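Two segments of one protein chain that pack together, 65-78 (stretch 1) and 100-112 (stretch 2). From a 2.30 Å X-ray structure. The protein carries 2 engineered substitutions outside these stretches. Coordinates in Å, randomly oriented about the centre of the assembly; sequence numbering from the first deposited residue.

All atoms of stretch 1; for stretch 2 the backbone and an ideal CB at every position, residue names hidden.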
ATOM      1  N   LEU B  65      13.726 -10.349  25.952  1.00 59.76           N
ATOM      2  CA  LEU B  65      14.557 -11.300  25.194  1.00 59.25           C
ATOM      3  C   LEU B  65      13.736 -12.065  24.123  1.00 58.75           C
ATOM      4  O   LEU B  65      12.796 -12.838  24.399  1.00 60.90           O
ATOM      5  CB  LEU B  65      15.400 -12.211  26.128  1.00 60.10           C
ATOM      6  CG  LEU B  65      16.091 -11.533  27.357  1.00 60.71           C
ATOM      7  CD1 LEU B  65      17.010 -12.458  28.042  1.00 61.45           C
ATOM      8  CD2 LEU B  65      16.828 -10.169  27.069  1.00 61.53           C
ATOM      9  N   PHE B  66      14.104 -11.851  22.874  1.00 56.07           N
ATOM     10  CA  PHE B  66      13.252 -12.205  21.788  1.00 53.88           C
ATOM     11  C   PHE B  66      14.132 -12.669  20.663  1.00 52.71           C
ATOM     12  O   PHE B  66      14.999 -11.958  20.247  1.00 52.87           O
ATOM     13  CB  PHE B  66      12.428 -10.951  21.418  1.00 54.14           C
ATOM     14  CG  PHE B  66      11.494 -11.145  20.279  1.00 52.17           C
ATOM     15  CD1 PHE B  66      10.343 -11.890  20.431  1.00 53.36           C
ATOM     16  CD2 PHE B  66      11.756 -10.539  19.057  1.00 52.53           C
ATOM     17  CE1 PHE B  66       9.480 -12.064  19.386  1.00 54.77           C
ATOM     18  CE2 PHE B  66      10.892 -10.678  18.036  1.00 51.92           C
ATOM     19  CZ  PHE B  66       9.754 -11.470  18.180  1.00 54.75           C
ATOM     20  N   ASP B  67      13.919 -13.879  20.176  1.00 52.47           N
ATOM     21  CA  ASP B  67      14.839 -14.490  19.205  1.00 52.11           C
ATOM     22  C   ASP B  67      14.514 -14.072  17.758  1.00 50.16           C
ATOM     23  O   ASP B  67      13.623 -14.600  17.154  1.00 48.50           O
ATOM     24  CB  ASP B  67      14.850 -16.025  19.381  1.00 53.32           C
ATOM     25  CG  ASP B  67      16.028 -16.731  18.654  1.00 57.02           C
ATOM     26  OD1 ASP B  67      16.722 -16.148  17.774  1.00 61.28           O
ATOM     27  OD2 ASP B  67      16.271 -17.927  19.003  1.00 63.83           O
ATOM     28  N   THR B  68      15.265 -13.099  17.253  1.00 49.93           N
ATOM     29  CA  THR B  68      15.116 -12.476  15.891  1.00 50.38           C
ATOM     30  C   THR B  68      16.514 -12.138  15.286  1.00 49.45           C
ATOM     31  O   THR B  68      17.462 -11.930  16.028  1.00 48.62           O
ATOM     32  CB  THR B  68      14.203 -11.133  15.942  1.00 50.10           C
ATOM     33  OG1 THR B  68      13.938 -10.677  14.611  1.00 51.45           O
ATOM     34  CG2 THR B  68      14.895 -10.009  16.637  1.00 49.37           C
ATOM     35  N   ILE B  69      16.638 -12.066  13.965  1.00 50.26           N
ATOM     36  CA  ILE B  69      17.854 -11.517  13.311  1.00 49.81           C
ATOM     37  C   ILE B  69      17.520 -10.291  12.459  1.00 50.74           C
ATOM     38  O   ILE B  69      18.327  -9.851  11.600  1.00 50.69           O
ATOM     39  CB  ILE B  69      18.563 -12.531  12.367  1.00 49.39           C
ATOM     40  CG1 ILE B  69      17.592 -13.098  11.338  1.00 50.10           C
ATOM     41  CG2 ILE B  69      19.323 -13.592  13.172  1.00 51.46           C
ATOM     42  CD1 ILE B  69      18.271 -13.910  10.270  1.00 51.90           C
ATOM     43  N   TYR B  70      16.283  -9.832  12.625  1.00 50.45           N
ATOM     44  CA  TYR B  70      15.731  -8.688  11.924  1.00 50.74           C
ATOM     45  C   TYR B  70      16.387  -7.484  12.517  1.00 50.92           C
ATOM     46  O   TYR B  70      16.133  -7.154  13.659  1.00 50.67           O
ATOM     47  CB  TYR B  70      14.199  -8.612  12.142  1.00 49.82           C
ATOM     48  CG  TYR B  70      13.444  -7.532  11.364  1.00 48.17           C
ATOM     49  CD1 TYR B  70      12.392  -7.873  10.499  1.00 48.55           C
ATOM     50  CD2 TYR B  70      13.765  -6.177  11.508  1.00 45.68           C
ATOM     51  CE1 TYR B  70      11.685  -6.897   9.802  1.00 48.70           C
ATOM     52  CE2 TYR B  70      13.085  -5.203  10.841  1.00 45.89           C
ATOM     53  CZ  TYR B  70      12.037  -5.552   9.996  1.00 49.60           C
ATOM     54  OH  TYR B  70      11.356  -4.556   9.345  1.00 50.88           O
ATOM     55  N   GLN B  71      17.216  -6.819  11.720  1.00 52.81           N
ATOM     56  CA  GLN B  71      17.969  -5.650  12.184  1.00 56.61           C
ATOM     57  C   GLN B  71      17.095  -4.492  12.694  1.00 55.01           C
ATOM     58  O   GLN B  71      16.242  -3.977  11.994  1.00 55.81           O
ATOM     59  CB  GLN B  71      18.870  -5.123  11.060  1.00 56.81           C
ATOM     60  CG  GLN B  71      19.736  -6.184  10.369  1.00 61.49           C
ATOM     61  CD  GLN B  71      20.450  -5.629   9.140  1.00 62.44           C
ATOM     62  OE1 GLN B  71      20.441  -4.403   8.876  1.00 71.61           O
ATOM     63  NE2 GLN B  71      21.071  -6.525   8.367  1.00 70.67           N
ATOM     64  N   GLY B  72      17.335  -4.075  13.908  1.00 54.68           N
ATOM     65  CA  GLY B  72      16.623  -2.933  14.451  1.00 54.58           C
ATOM     66  C   GLY B  72      15.123  -3.116  14.657  1.00 54.01           C
ATOM     67  O   GLY B  72      14.406  -2.128  14.732  1.00 54.94           O
ATOM     68  N   LEU B  73      14.637  -4.362  14.771  1.00 52.66           N
ATOM     69  CA  LEU B  73      13.195  -4.608  14.996  1.00 50.22           C
ATOM     70  C   LEU B  73      12.610  -3.650  16.071  1.00 48.81           C
ATOM     71  O   LEU B  73      13.241  -3.428  17.120  1.00 49.87           O
ATOM     72  CB  LEU B  73      12.994  -6.065  15.388  1.00 50.09           C
ATOM     73  CG  LEU B  73      11.541  -6.547  15.531  1.00 50.18           C
ATOM     74  CD1 LEU B  73      10.659  -6.233  14.275  1.00 44.48           C
ATOM     75  CD2 LEU B  73      11.587  -8.024  15.823  1.00 46.80           C
ATOM     76  N   GLY B  74      11.453  -3.037  15.807  1.00 47.00           N
ATOM     77  CA  GLY B  74      10.889  -2.058  16.738  1.00 44.64           C
ATOM     78  C   GLY B  74      10.420  -2.740  18.010  1.00 45.10           C
ATOM     79  O   GLY B  74       9.858  -3.850  17.986  1.00 43.89           O
ATOM     80  N   ILE B  75      10.670  -2.090  19.137  1.00 45.80           N
ATOM     81  CA  ILE B  75      10.239  -2.631  20.452  1.00 45.87           C
ATOM     82  C   ILE B  75       8.732  -2.818  20.510  1.00 45.53           C
ATOM     83  O   ILE B  75       8.194  -3.684  21.230  1.00 45.81           O
ATOM     84  CB  ILE B  75      10.815  -1.769  21.662  1.00 45.12           C
ATOM     85  CG1 ILE B  75      10.604  -2.511  22.994  1.00 48.07           C
ATOM     86  CG2 ILE B  75      10.185  -0.377  21.742  1.00 43.21           C
ATOM     87  CD1 ILE B  75      10.807  -4.029  22.900  1.00 47.87           C
ATOM     88  N   ASP B  76       8.026  -1.988  19.765  1.00 45.40           N
ATOM     89  CA  ASP B  76       6.563  -2.175  19.689  1.00 45.72           C
ATOM     90  C   ASP B  76       6.121  -3.506  19.064  1.00 45.04           C
ATOM     91  O   ASP B  76       5.196  -4.154  19.536  1.00 44.93           O
ATOM     92  CB  ASP B  76       5.902  -0.989  18.992  1.00 44.81           C
ATOM     93  CG  ASP B  76       6.424  -0.761  17.591  1.00 48.96           C
ATOM     94  OD1 ASP B  76       7.583  -1.151  17.200  1.00 50.59           O
ATOM     95  OD2 ASP B  76       5.643  -0.142  16.848  1.00 56.71           O
ATOM     96  N   ARG B  77       6.773  -3.900  17.977  1.00 46.54           N
ATOM     97  CA  ARG B  77       6.543  -5.212  17.345  1.00 46.49           C
ATOM     98  C   ARG B  77       7.023  -6.357  18.252  1.00 47.88           C
ATOM     99  O   ARG B  77       6.339  -7.362  18.381  1.00 49.21           O
ATOM    100  CB  ARG B  77       7.238  -5.243  15.990  1.00 46.13           C
ATOM    101  CG  ARG B  77       6.629  -4.195  15.071  1.00 45.24           C
ATOM    102  CD  ARG B  77       7.400  -3.987  13.765  1.00 45.74           C
ATOM    103  NE  ARG B  77       7.453  -5.140  12.891  1.00 44.63           N
ATOM    104  CZ  ARG B  77       8.243  -5.238  11.825  1.00 46.66           C
ATOM    105  NH1 ARG B  77       8.992  -4.222  11.432  1.00 49.92           N
ATOM    106  NH2 ARG B  77       8.223  -6.329  11.089  1.00 50.35           N
ATOM    107  N   ILE B  78       8.188  -6.205  18.876  1.00 48.00           N
ATOM    108  CA  ILE B  78       8.656  -7.194  19.816  1.00 50.04           C
ATOM    109  C   ILE B  78       7.595  -7.454  20.917  1.00 51.02           C
ATOM    110  O   ILE B  78       7.191  -8.594  21.127  1.00 50.75           O
ATOM    111  CB  ILE B  78      10.055  -6.821  20.421  1.00 50.12           C
ATOM    112  CG1 ILE B  78      11.136  -7.012  19.371  1.00 47.69           C
ATOM    113  CG2 ILE B  78      10.361  -7.692  21.664  1.00 51.52           C
ATOM    114  CD1 ILE B  78      12.486  -6.404  19.675  1.00 49.70           C
ATOM    115  N   UNK B 100       5.984 -12.933  11.873  1.00 55.40           N
ATOM    116  CA  UNK B 100       5.738 -14.370  11.906  1.00 55.84           C
ATOM    117  C   UNK B 100       6.504 -15.078  13.005  1.00 56.96           C
ATOM    118  O   UNK B 100       7.731 -15.044  13.028  1.00 56.79           O
ATOM    119  CB  UNK B 100       6.099 -14.991  10.555  1.00 55.84           C
ATOM    120  N   UNK B 101       5.756 -15.695  13.930  1.00 57.51           N
ATOM    121  CA  UNK B 101       6.324 -16.441  15.045  1.00 57.66           C
ATOM    122  C   UNK B 101       6.089 -17.965  14.898  1.00 58.37           C
ATOM    123  O   UNK B 101       4.996 -18.461  14.522  1.00 57.42           O
ATOM    124  CB  UNK B 101       5.722 -15.939  16.359  1.00 57.66           C
ATOM    125  N   UNK B 102       7.156 -18.706  15.164  1.00 58.56           N
ATOM    126  CA  UNK B 102       7.097 -20.146  15.113  1.00 58.52           C
ATOM    127  C   UNK B 102       7.979 -20.617  16.207  1.00 58.13           C
ATOM    128  O   UNK B 102       9.175 -20.415  16.169  1.00 56.76           O
ATOM    129  CB  UNK B 102       7.513 -20.713  13.754  1.00 58.52           C
ATOM    130  N   UNK B 103       7.357 -21.178  17.236  1.00 57.88           N
ATOM    131  CA  UNK B 103       8.127 -21.789  18.257  1.00 58.25           C
ATOM    132  C   UNK B 103       8.925 -20.779  19.070  1.00 57.73           C
ATOM    133  O   UNK B 103      10.078 -21.042  19.477  1.00 56.63           O
ATOM    134  CB  UNK B 103       9.059 -22.832  17.636  1.00 58.25           C
ATOM    135  N   UNK B 104       8.269 -19.648  19.341  1.00 56.41           N
ATOM    136  CA  UNK B 104       8.885 -18.559  20.014  1.00 56.79           C
ATOM    137  C   UNK B 104      10.095 -18.029  19.233  1.00 55.62           C
ATOM    138  O   UNK B 104      10.995 -17.431  19.848  1.00 57.11           O
ATOM    139  CB  UNK B 104       9.292 -18.990  21.424  1.00 56.79           C
ATOM    140  N   UNK B 105      10.161 -18.265  17.923  1.00 54.33           N
ATOM    141  CA  UNK B 105      11.206 -17.639  17.071  1.00 53.68           C
ATOM    142  C   UNK B 105      10.600 -16.718  16.027  1.00 53.23           C
ATOM    143  O   UNK B 105       9.586 -17.036  15.418  1.00 54.79           O
ATOM    144  CB  UNK B 105      12.046 -18.711  16.374  1.00 53.68           C
ATOM    145  N   UNK B 106      11.213 -15.557  15.841  1.00 52.63           N
ATOM    146  CA  UNK B 106      10.743 -14.527  14.909  1.00 50.87           C
ATOM    147  C   UNK B 106      11.373 -14.862  13.584  1.00 50.65           C
ATOM    148  O   UNK B 106      12.597 -14.817  13.430  1.00 50.85           O
ATOM    149  CB  UNK B 106      11.099 -13.110  15.365  1.00 50.87           C
ATOM    150  N   UNK B 107      10.525 -15.287  12.654  1.00 50.26           N
ATOM    151  CA  UNK B 107      10.932 -15.736  11.353  1.00 49.94           C
ATOM    152  C   UNK B 107      11.122 -14.562  10.366  1.00 50.48           C
ATOM    153  O   UNK B 107      11.620 -14.732   9.247  1.00 50.80           O
ATOM    154  CB  UNK B 107       9.900 -16.728  10.813  1.00 49.94           C
ATOM    155  N   UNK B 108      10.722 -13.355  10.735  1.00 49.65           N
ATOM    156  CA  UNK B 108      10.735 -12.315   9.715  1.00 47.91           C
ATOM    157  C   UNK B 108       9.419 -11.597   9.792  1.00 47.22           C
ATOM    158  O   UNK B 108       8.561 -11.971  10.578  1.00 46.90           O
ATOM    159  CB  UNK B 108      10.976 -12.884   8.315  1.00 47.91           C
ATOM    160  N   UNK B 109       9.284 -10.534   9.030  1.00 46.81           N
ATOM    161  CA  UNK B 109       8.059  -9.732   9.078  1.00 47.60           C
ATOM    162  C   UNK B 109       8.090  -8.681   7.983  1.00 47.39           C
ATOM    163  O   UNK B 109       9.141  -8.472   7.320  1.00 47.87           O
ATOM    164  CB  UNK B 109       7.889  -9.071  10.447  1.00 47.60           C
ATOM    165  N   UNK B 110       6.963  -8.009   7.779  1.00 46.81           N
ATOM    166  CA  UNK B 110       6.931  -6.954   6.761  1.00 46.74           C
ATOM    167  C   UNK B 110       5.924  -5.870   7.042  1.00 46.00           C
ATOM    168  O   UNK B 110       5.091  -6.000   7.941  1.00 45.34           O
ATOM    169  CB  UNK B 110       6.632  -7.562   5.389  1.00 46.74           C
ATOM    170  N   UNK B 111       6.010  -4.823   6.223  1.00 45.08           N
ATOM    171  CA  UNK B 111       5.347  -3.551   6.509  1.00 44.69           C
ATOM    172  C   UNK B 111       4.549  -3.054   5.310  1.00 44.41           C
ATOM    173  O   UNK B 111       4.943  -3.149   4.083  1.00 44.08           O
ATOM    174  CB  UNK B 111       6.377  -2.497   6.922  1.00 44.69           C
ATOM    175  N   UNK B 112       3.420  -2.503   5.664  1.00 42.81           N
ATOM    176  CA  UNK B 112       2.520  -1.942   4.656  1.00 44.24           C
ATOM    177  C   UNK B 112       2.133  -0.534   5.080  1.00 43.09           C
ATOM    178  O   UNK B 112       2.119  -0.239   6.279  1.00 42.46           O
ATOM    179  CB  UNK B 112       1.278  -2.816   4.470  1.00 44.24           C
TER

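The stretch enters as a strand, reverses through a type I' turn from 102 to 105 and returns as a second strand. At 100 the ideal CB has nothing of stretch 1 within 5.5 Å, so stretch 1 sets no preference; the residue is I100. Position 101 points sideways, and only a side chain of some length could reach the ring of F66, which suggests a flexible or branched apolar residue. It is I101, whose CD1 comes to 3.8 Å from F66 CZ, at the ring edge.

Position 102 is out of reach, and stretch 1 sets no preference; it is S102. Positions 103 and 104, the middle of the turn, both have positive phi, which favours glycine or asparagine. They are N103 and S104, the second less expected.

At 105 the CA-to-CB bond points sideways, and the ideal CB of 105 is 4.5 Å from D67 O; beta-branched, polar or basic side chains would all fit beside D67. The residue is I105, which packs its CG2 3.8 Å from D67 O.

Position 106 is the one most covered by stretch 1. Its backbone N donates to D67 O (2.9 Å, 166°), and its CB points toward stretch 1, 3.5 Å from F66 CZ and 3.7 Å from T68 CB. Ahead lie the T68 hydroxyl and the apolar atoms of Y70 and L73, so a flat side chain with a polar atom near its root would suit; histidine and asparagine are candidates, and an aromatic ring could use the apolar part alone. The residue is H106. With chi1 in t, its ring places ND1 2.5 Å from T68 OG1, a very short hydrogen bond in the ring plane. L73 CD2 lies over one face, 3.9 Å from the ring centroid, in a CH-pi contact, while Y70 CB approaches the ring edge, 3.7 Å from H106 CE1.

Position 107 points away, and stretch 1 sets no preference; it is L107. At 108 phi is 133° and psi 174°, angles at which a CB would jam against the preceding carbonyl O, so glycine is expected and G108 is found. Position 109 points toward stretch 1, but its ideal CB would lie 2.8 Å from R77 NH2, a clash. Only glycine suits, and G109 lets the guanidinium lie close, with R77 NH2 3.9 Å from G109 C.

Position 111 points toward R77 and Y70, where a medium apolar side chain could reach both. I111 does so: its CD1 is 3.8 Å from R77 NH1 and 3.9 Å from Y70 OH. Position 110 points away and 112 is out of reach, so stretch 1 sets no preference; they are F110 and L112.

Stretch 2 (100-112) IISNSIHLGGFIL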
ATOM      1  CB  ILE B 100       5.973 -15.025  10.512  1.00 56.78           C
ATOM      2  CG1 ILE B 100       5.026 -14.387   9.446  1.00 55.35           C
ATOM      3  CG2 ILE B 100       5.704 -16.548  10.593  1.00 55.11           C
ATOM      4  CD1 ILE B 100       5.400 -13.000   8.974  1.00 53.53           C
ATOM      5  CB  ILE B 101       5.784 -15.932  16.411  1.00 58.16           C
ATOM      6  CG1 ILE B 101       5.750 -14.371  16.462  1.00 58.72           C
ATOM      7  CG2 ILE B 101       6.576 -16.531  17.607  1.00 57.10           C
ATOM      8  CD1 ILE B 101       7.121 -13.650  16.439  1.00 52.12           C
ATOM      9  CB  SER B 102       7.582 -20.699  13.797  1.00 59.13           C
ATOM     10  OG  SER B 102       7.555 -22.120  13.859  1.00 62.17           O
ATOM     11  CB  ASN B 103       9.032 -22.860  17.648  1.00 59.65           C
ATOM     12  CG  ASN B 103       8.999 -24.124  18.433  1.00 62.29           C
ATOM     13  OD1 ASN B 103       9.905 -24.396  19.218  1.00 68.57           O
ATOM     14  ND2 ASN B 103       7.910 -24.861  18.308  1.00 65.30           N
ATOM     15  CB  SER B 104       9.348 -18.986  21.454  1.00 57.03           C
ATOM     16  OG  SER B 104       8.275 -19.253  22.356  1.00 59.90           O
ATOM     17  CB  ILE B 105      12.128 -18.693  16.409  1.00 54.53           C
ATOM     18  CG1 ILE B 105      12.885 -19.466  17.510  1.00 55.21           C
ATOM     19  CG2 ILE B 105      13.218 -18.027  15.516  1.00 51.33           C
ATOM     20  CD1 ILE B 105      13.434 -20.779  17.076  1.00 60.55           C
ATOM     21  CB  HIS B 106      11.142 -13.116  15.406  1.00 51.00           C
ATOM     22  CG  HIS B 106      10.726 -11.998  14.483  1.00 50.93           C
ATOM     23  ND1 HIS B 106      11.634 -11.151  13.876  1.00 52.08           N
ATOM     24  CD2 HIS B 106       9.509 -11.618  14.030  1.00 48.63           C
ATOM     25  CE1 HIS B 106      10.993 -10.303  13.088  1.00 50.55           C
ATOM     26  NE2 HIS B 106       9.706 -10.567  13.162  1.00 50.25           N
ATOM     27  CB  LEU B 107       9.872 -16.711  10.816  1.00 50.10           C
ATOM     28  CG  LEU B 107       9.607 -18.045  11.564  1.00 52.64           C
ATOM     29  CD1 LEU B 107       8.557 -18.867  10.825  1.00 53.37           C
ATOM     30  CD2 LEU B 107      10.831 -18.919  11.811  1.00 49.02           C
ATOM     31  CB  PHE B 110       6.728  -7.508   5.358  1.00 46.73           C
ATOM     32  CG  PHE B 110       5.495  -8.339   5.210  1.00 49.06           C
ATOM     33  CD1 PHE B 110       4.341  -7.783   4.621  1.00 49.40           C
ATOM     34  CD2 PHE B 110       5.484  -9.684   5.641  1.00 48.07           C
ATOM     35  CE1 PHE B 110       3.170  -8.551   4.484  1.00 51.34           C
ATOM     36  CE2 PHE B 110       4.326 -10.480   5.481  1.00 53.27           C
ATOM     37  CZ  PHE B 110       3.149  -9.926   4.910  1.00 50.60           C
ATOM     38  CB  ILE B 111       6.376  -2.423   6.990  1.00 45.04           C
ATOM     39  CG1 ILE B 111       7.285  -2.941   8.094  1.00 41.51           C
ATOM     40  CG2 ILE B 111       5.669  -1.104   7.389  1.00 43.12           C
ATOM     41  CD1 ILE B 111       8.495  -2.093   8.263  1.00 44.83           C
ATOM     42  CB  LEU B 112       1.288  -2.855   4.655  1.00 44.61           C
ATOM     43  CG  LEU B 112       0.976  -3.945   3.616  1.00 47.89           C
ATOM     44  CD1 LEU B 112       2.148  -4.508   3.021  1.00 51.68           C
ATOM     45  CD2 LEU B 112       0.070  -5.041   4.162  1.00 45.75           C
TER
HETATM   46  O   HOH W   1      14.142 -12.580  12.544  1.00 46.76           O
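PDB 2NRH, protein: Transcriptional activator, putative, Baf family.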